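Local coordinates for L-ornithine 5-monooxygenase (Pseudomonas aeruginosa, PDB 3S5W), which catalyses the FAD- and NADPH-dependent hydroxylation of L-ornithine to N(5)-hydroxy-L-ornithine, the first step in making the hydroxamate siderophore pyoverdin, at residues I43-I47 against V136-F140; D90-R95 against L432-E437; G160-L165 against R407-I412. All coordinates share one frame; numbering follows the deposited sequence.

In the fold
Contacts 1 and 2 are neighbours, their centres about 12 Å apart. The centre of contact 3 lies about 27 Å from that of contact 1, nearest atoms about 10 Å apart. Helix 40-56 links the first two: it supplies 43-47 to contact 1, its Ile43 and Ile47 touch loop 90-95 of contact 2, and its Ala44 packs on helix 432-447. All touching residues of contact 1 are buried and apolar, with no hydrogen bond across. Contact 2 is partly buried and mixes proline packing with one arginine-to-carbonyl bond. Contact 3, farthest from the chain centre, joins strand 161-171 to the run into strand 411-414 by two backbone bonds, with charged chains at one end and aliphatic at the other.

Contact 1 (I43-I47 against V136-F140); sequences IALAI and VASHF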
# COMPACT_ATOMS: atom_id res chain seq x y z
N ILE A 43 -6.81 10.81 3.30
CA ILE A 43 -6.80 11.51 4.59
C ILE A 43 -5.92 12.77 4.43
O ILE A 43 -6.31 13.86 4.84
CB ILE A 43 -6.28 10.62 5.76
CG1 ILE A 43 -7.15 9.38 5.94
CG2 ILE A 43 -6.27 11.41 7.03
CD1 ILE A 43 -6.56 8.25 6.82
N ALA A 44 -4.71 12.61 3.86
CA ALA A 44 -3.84 13.77 3.64
C ALA A 44 -4.53 14.84 2.78
O ALA A 44 -4.38 16.06 3.00
CB ALA A 44 -2.51 13.33 2.97
N LEU A 45 -5.24 14.37 1.76
CA LEU A 45 -6.03 15.27 0.93
C LEU A 45 -7.16 16.02 1.70
O LEU A 45 -7.32 17.24 1.52
CB LEU A 45 -6.61 14.52 -0.27
CG LEU A 45 -7.48 15.34 -1.24
CD1 LEU A 45 -6.66 16.50 -1.83
CD2 LEU A 45 -7.92 14.39 -2.33
N ALA A 46 -7.90 15.33 2.57
CA ALA A 46 -8.94 15.94 3.41
C ALA A 46 -8.35 17.07 4.28
O ALA A 46 -8.96 18.16 4.46
CB ALA A 46 -9.60 14.87 4.32
N ILE A 47 -7.16 16.81 4.82
CA ILE A 47 -6.45 17.84 5.60
C ILE A 47 -6.11 19.06 4.74
O ILE A 47 -6.34 20.21 5.15
CB ILE A 47 -5.14 17.29 6.23
CG1 ILE A 47 -5.45 16.17 7.21
CG2 ILE A 47 -4.34 18.42 6.91
CD1 ILE A 47 -4.21 15.32 7.59
N VAL A 136 -6.24 10.80 13.24
CA VAL A 136 -6.39 11.90 12.29
C VAL A 136 -7.76 11.79 11.58
O VAL A 136 -8.47 12.78 11.50
CB VAL A 136 -5.26 11.96 11.26
CG1 VAL A 136 -5.53 13.03 10.18
CG2 VAL A 136 -3.91 12.32 11.96
N ALA A 137 -8.07 10.60 11.04
CA ALA A 137 -9.30 10.36 10.26
C ALA A 137 -10.57 10.66 11.07
O ALA A 137 -11.54 11.15 10.51
CB ALA A 137 -9.34 8.91 9.73
N SER A 138 -10.55 10.40 12.38
CA SER A 138 -11.65 10.70 13.30
C SER A 138 -11.98 12.20 13.40
O SER A 138 -12.99 12.56 14.01
CB SER A 138 -11.38 10.14 14.72
OG SER A 138 -10.53 11.02 15.43
N HIS A 139 -11.15 13.08 12.83
CA HIS A 139 -11.49 14.51 12.71
C HIS A 139 -12.28 14.85 11.44
O HIS A 139 -12.63 16.01 11.21
CB HIS A 139 -10.24 15.40 12.77
CG HIS A 139 -9.56 15.37 14.10
ND1 HIS A 139 -8.75 14.33 14.50
CD2 HIS A 139 -9.60 16.24 15.14
CE1 HIS A 139 -8.32 14.56 15.73
NE2 HIS A 139 -8.81 15.72 16.13
N PHE A 140 -12.57 13.82 10.63
CA PHE A 140 -13.21 14.03 9.31
C PHE A 140 -14.48 13.19 9.15
O PHE A 140 -14.85 12.79 8.03
CB PHE A 140 -12.20 13.81 8.16
CG PHE A 140 -11.08 14.79 8.19
CD1 PHE A 140 -9.95 14.54 8.96
CD2 PHE A 140 -11.19 16.00 7.51
CE1 PHE A 140 -8.92 15.49 9.05
CE2 PHE A 140 -10.17 16.94 7.59
CZ PHE A 140 -9.03 16.68 8.36
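Phe140 lays one face of its ring over the methyl of Ala46. This is a CH-pi contact: Ala46 CB is 4.1 Å from the centroid of the Phe140 ring and 25° off the normal. The methyl is displaced toward the rim, with Phe140 CD2 the ring atom closest to Ala46 CB at 3.7 Å. Phe140 CE2 also touches Ala46 O. The far end of the ring meets Ile47, whose CG1 approaches Phe140 CZ obliquely at 3.8 Å. CG of Phe140 is anti to its own carbonyl carbon (chi1 -63°), which turns the ring toward the helix.

The contact joins helix 40-56 to the end of helix 126-137. Helix 40-56 follows strand 30-36, consistent with the strand-turn-helix start of a Rossmann-type FAD-binding domain. A type I beta turn from Ala137 to Phe140, closed by the bond from Phe140 N to Ala137 O at 2.9 Å, brings the phenyl ring against it.

Next to the ring, CG1 of Val136 rests on two isoleucines of one helix face. Val136 CG1 lies 3.6 Å from Ile43 CG2 and 3.7 Å from Ile47 CD1. This branch is anti to the valine backbone N (chi1 173°), and the side chains of Ile47 and Val136 cross at about a right angle. Ile43 CD1 reaches Ala137 CB more loosely, at 4.1 Å. Ile43 also touches Leu91, and Ile47 touches Val92, both of contact 2. The side chain of Ile43 is about 7 Å from the bound FAD.

Contact 2 (D90-R95 against L432-E437); sequences DLVSLR and LPVRAE
Pro433 packs its ring tightly into the bend of the 90-95 loop. Pro433 CG touches the carbonyl oxygens of two successive residues, 3.4 Å from Leu91 O and 3.5 Å from Asp90 O. Leu94 CB and Arg95 CB border the same ring, Arg95 CB 3.8 Å from Pro433 CB. Arg95 runs across the helix with a bend at chi3 (64°), and Arg95 NH1 gives a hydrogen bond to Pro433 O, 2.7 Å. Pro433 O lies close to the guanidinium plane, and NH1 lies in the carbonyl plane on a lone pair; Glu437 N shares this oxygen. Leu91 CD2 and Leu432 CD1 meet side by side on the buried flank.

The loop has an Asx turn. OD1 of Asp90 accepts from Val92 N, above the carboxylate plane, and from Ser93 N on its syn lone pair. OD2 takes the hydroxyl of Ser93 and also Phe103 N, so the carboxylate is held at both oxygens. Pro433 lies in the first turn of helix 432-447, just after the FAD-binding residues Thr427 to Leu429. The side chain of Leu432 is about 5 Å from the bound FAD.

The outer side is looser. Leu94 is exposed, and Leu94 CB is 4.4 Å from Val434 CG2. Glu437 meets the aliphatic part of Arg95, Glu437 CB 3.6 Å from Arg95 CD. Their charged atoms do not touch; NE of Arg95 forms a salt bridge with Glu51.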
# COMPACT_ATOMS: atom_id res chain seq x y z
N ASP A 90 5.00 12.14 8.08
CA ASP A 90 3.61 11.91 8.46
C ASP A 90 2.67 12.59 7.44
O ASP A 90 3.10 13.00 6.39
CB ASP A 90 3.40 12.44 9.89
CG ASP A 90 3.57 13.96 9.98
OD1 ASP A 90 3.45 14.61 8.94
OD2 ASP A 90 3.85 14.51 11.09
N LEU A 91 1.38 12.70 7.73
CA LEU A 91 0.42 13.21 6.71
C LEU A 91 0.54 14.72 6.34
O LEU A 91 -0.06 15.15 5.36
CB LEU A 91 -1.01 12.93 7.17
CG LEU A 91 -1.40 11.45 7.30
CD1 LEU A 91 -2.82 11.25 7.80
CD2 LEU A 91 -1.22 10.77 6.00
N VAL A 92 1.32 15.49 7.11
CA VAL A 92 1.28 16.96 7.01
C VAL A 92 2.61 17.69 7.00
O VAL A 92 2.74 18.75 6.36
CB VAL A 92 0.41 17.63 8.14
CG1 VAL A 92 -1.02 17.15 8.09
CG2 VAL A 92 0.99 17.35 9.55
N SER A 93 3.59 17.15 7.74
CA SER A 93 4.75 17.94 8.16
C SER A 93 5.61 18.50 7.04
O SER A 93 6.14 19.60 7.18
CB SER A 93 5.58 17.20 9.22
OG SER A 93 4.84 17.14 10.43
N LEU A 94 5.77 17.75 5.95
CA LEU A 94 6.56 18.29 4.82
C LEU A 94 5.94 19.56 4.21
O LEU A 94 6.64 20.33 3.56
CB LEU A 94 6.76 17.23 3.73
CG LEU A 94 7.63 16.03 4.09
CD1 LEU A 94 8.02 15.25 2.84
CD2 LEU A 94 8.87 16.52 4.82
N ARG A 95 4.63 19.73 4.40
CA ARG A 95 3.93 20.93 3.96
C ARG A 95 3.79 21.94 5.09
O ARG A 95 4.07 23.11 4.90
CB ARG A 95 2.51 20.59 3.46
CG ARG A 95 1.78 21.81 2.83
CD ARG A 95 0.33 21.47 2.46
NE ARG A 95 -0.48 21.14 3.62
CZ ARG A 95 -0.92 19.92 3.90
NH1 ARG A 95 -0.64 18.91 3.09
NH2 ARG A 95 -1.64 19.70 4.99
N LEU A 432 3.12 12.63 0.59
CA LEU A 432 1.69 12.84 0.75
C LEU A 432 1.32 14.30 1.08
O LEU A 432 0.39 14.81 0.48
CB LEU A 432 1.08 11.87 1.76
CG LEU A 432 1.04 10.38 1.35
CD1 LEU A 432 0.15 9.70 2.31
CD2 LEU A 432 0.52 10.17 -0.06
N PRO A 433 2.05 14.97 2.01
CA PRO A 433 1.65 16.37 2.28
C PRO A 433 1.72 17.31 1.08
O PRO A 433 0.90 18.24 0.95
CB PRO A 433 2.64 16.83 3.37
CG PRO A 433 3.10 15.56 4.04
CD PRO A 433 3.13 14.50 2.92
N VAL A 434 2.73 17.10 0.24
CA VAL A 434 2.92 17.91 -0.95
C VAL A 434 1.92 17.51 -2.07
O VAL A 434 1.33 18.40 -2.74
CB VAL A 434 4.43 17.85 -1.42
CG1 VAL A 434 4.63 18.64 -2.69
CG2 VAL A 434 5.36 18.41 -0.30
N ARG A 435 1.73 16.20 -2.29
CA ARG A 435 0.72 15.76 -3.26
C ARG A 435 -0.69 16.26 -2.88
O ARG A 435 -1.47 16.68 -3.75
CB ARG A 435 0.74 14.25 -3.40
CG ARG A 435 -0.18 13.71 -4.48
CD ARG A 435 0.20 12.28 -4.81
NE ARG A 435 -0.31 11.27 -3.87
CZ ARG A 435 0.29 10.10 -3.68
NH1 ARG A 435 1.45 9.86 -4.26
NH2 ARG A 435 -0.27 9.18 -2.90
N ALA A 436 -1.01 16.23 -1.59
CA ALA A 436 -2.30 16.71 -1.12
C ALA A 436 -2.48 18.20 -1.45
O ALA A 436 -3.56 18.62 -1.88
CB ALA A 436 -2.43 16.50 0.39
N GLU A 437 -1.43 18.98 -1.23
CA GLU A 437 -1.46 20.42 -1.55
C GLU A 437 -1.62 20.60 -3.06
O GLU A 437 -2.35 21.50 -3.52
CB GLU A 437 -0.18 21.10 -1.09
CG GLU A 437 -0.12 22.58 -1.45
CD GLU A 437 0.90 23.33 -0.61
OE1 GLU A 437 2.10 23.00 -0.70
OE2 GLU A 437 0.49 24.24 0.15

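Contact 3 (G160-L165 against R407-I412); sequences GQVEAL and RCKVAI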
# COMPACT_ATOMS: atom_id res chain seq x y z
N GLY A 160 -24.66 16.10 -24.47
CA GLY A 160 -23.45 15.52 -25.06
C GLY A 160 -22.18 15.66 -24.22
O GLY A 160 -21.15 15.06 -24.55
N GLN A 161 -22.25 16.45 -23.14
CA GLN A 161 -21.10 16.70 -22.25
C GLN A 161 -21.23 16.00 -20.88
O GLN A 161 -22.31 15.96 -20.29
CB GLN A 161 -20.89 18.22 -22.03
CG GLN A 161 -21.11 19.13 -23.26
CD GLN A 161 -19.87 19.32 -24.12
OE1 GLN A 161 -19.30 18.36 -24.66
NE2 GLN A 161 -19.45 20.58 -24.27
N VAL A 162 -20.12 15.45 -20.38
CA VAL A 162 -20.06 14.86 -19.04
C VAL A 162 -19.96 15.97 -18.00
O VAL A 162 -18.88 16.51 -17.77
CB VAL A 162 -18.87 13.87 -18.90
CG1 VAL A 162 -18.91 13.17 -17.55
CG2 VAL A 162 -18.89 12.83 -20.02
N GLU A 163 -21.09 16.33 -17.39
CA GLU A 163 -21.14 17.44 -16.44
C GLU A 163 -20.98 16.99 -14.99
O GLU A 163 -20.77 17.81 -14.11
CB GLU A 163 -22.47 18.21 -16.56
CG GLU A 163 -22.81 18.76 -17.96
CD GLU A 163 -21.89 19.90 -18.41
OE1 GLU A 163 -21.05 20.38 -17.62
OE2 GLU A 163 -22.02 20.30 -19.59
N ALA A 164 -21.15 15.70 -14.75
CA ALA A 164 -21.04 15.14 -13.41
C ALA A 164 -20.81 13.64 -13.50
O ALA A 164 -20.90 13.05 -14.58
CB ALA A 164 -22.29 15.48 -12.57
N LEU A 165 -20.47 13.03 -12.37
CA LEU A 165 -20.20 11.62 -12.34
C LEU A 165 -21.13 10.97 -11.36
O LEU A 165 -21.44 11.55 -10.33
CB LEU A 165 -18.72 11.35 -11.97
CG LEU A 165 -17.64 11.80 -12.96
CD1 LEU A 165 -16.28 11.78 -12.27
CD2 LEU A 165 -17.63 10.94 -14.24
N ARG A 407 -15.10 16.58 -24.26
CA ARG A 407 -16.48 16.27 -23.80
C ARG A 407 -16.59 16.08 -22.27
O ARG A 407 -17.64 16.33 -21.67
CB ARG A 407 -17.03 15.01 -24.49
CG ARG A 407 -17.41 15.15 -25.96
CD ARG A 407 -17.67 13.77 -26.56
NE ARG A 407 -16.44 12.99 -26.64
CZ ARG A 407 -16.36 11.67 -26.74
NH1 ARG A 407 -17.44 10.91 -26.78
NH2 ARG A 407 -15.17 11.10 -26.80
N CYS A 408 -15.51 15.62 -21.66
CA CYS A 408 -15.49 15.37 -20.23
C CYS A 408 -15.13 16.67 -19.51
O CYS A 408 -14.01 17.16 -19.60
CB CYS A 408 -14.49 14.25 -19.93
SG CYS A 408 -14.72 13.38 -18.36
N LYS A 409 -16.11 17.24 -18.81
CA LYS A 409 -15.98 18.52 -18.11
C LYS A 409 -15.62 18.34 -16.63
O LYS A 409 -15.37 19.33 -15.91
CB LYS A 409 -17.29 19.31 -18.21
CG LYS A 409 -17.81 19.53 -19.64
CD LYS A 409 -17.08 20.67 -20.35
CE LYS A 409 -17.57 22.03 -19.84
NZ LYS A 409 -16.80 23.14 -20.42
N VAL A 410 -15.63 17.10 -16.17
CA VAL A 410 -15.34 16.78 -14.77
C VAL A 410 -13.85 16.48 -14.63
O VAL A 410 -13.20 16.09 -15.60
CB VAL A 410 -16.16 15.57 -14.27
CG1 VAL A 410 -17.64 15.90 -14.24
CG2 VAL A 410 -15.90 14.35 -15.13
N ALA A 411 -13.33 16.66 -13.42
CA ALA A 411 -11.92 16.38 -13.12
C ALA A 411 -11.85 15.05 -12.36
O ALA A 411 -12.60 14.84 -11.40
CB ALA A 411 -11.32 17.52 -12.29
N ILE A 412 -10.98 14.15 -12.83
CA ILE A 412 -10.72 12.88 -12.16
C ILE A 412 -9.22 12.80 -11.79
O ILE A 412 -8.36 12.95 -12.66
CB ILE A 412 -11.09 11.68 -13.05
CG1 ILE A 412 -12.56 11.82 -13.53
CG2 ILE A 412 -10.83 10.35 -12.30
CD1 ILE A 412 -12.89 10.97 -14.71
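The side-chain amide of Gln161 and the guanidinium of Arg407 are turned 35° apart and do not stack. The amide instead meets the base of the arginine: Gln161 OE1 is 3.6 Å from Arg407 CA and 3.9 Å from Arg407 CG. A bend at chi2 (-88°) folds the glutamine into this position. The guanidinium turns away to salt bridges with Asp405 and Glu389.

Two backbone bonds hold the segments in parallel register. Val162 N gives to Arg407 O at 2.9 Å, and Lys409 N gives to Val162 O at 3.0 Å. This single beta bridge, Val162 with Cys408, ties the start of strand 161-171 to the run into strand 411-414. Both strands belong to one mixed sheet: 161-171 pairs antiparallel with 148-158 and 176-181, and 411-414 pairs parallel with 183-186.

Beyond it the contact is aliphatic. Val410 CG2 lies 4.0 Å from Val162 CG1 and 3.8 Å from Leu165 CG, and Leu165 CD1 reaches Ile412 CG1. At the exposed margin Glu163 and Lys409 run side by side, but Glu163 OE1 is 5.8 Å from Lys409 NZ. Any attraction between these charges is therefore probably weak, and the direct polar linkage across the contact comes from the two backbone bonds.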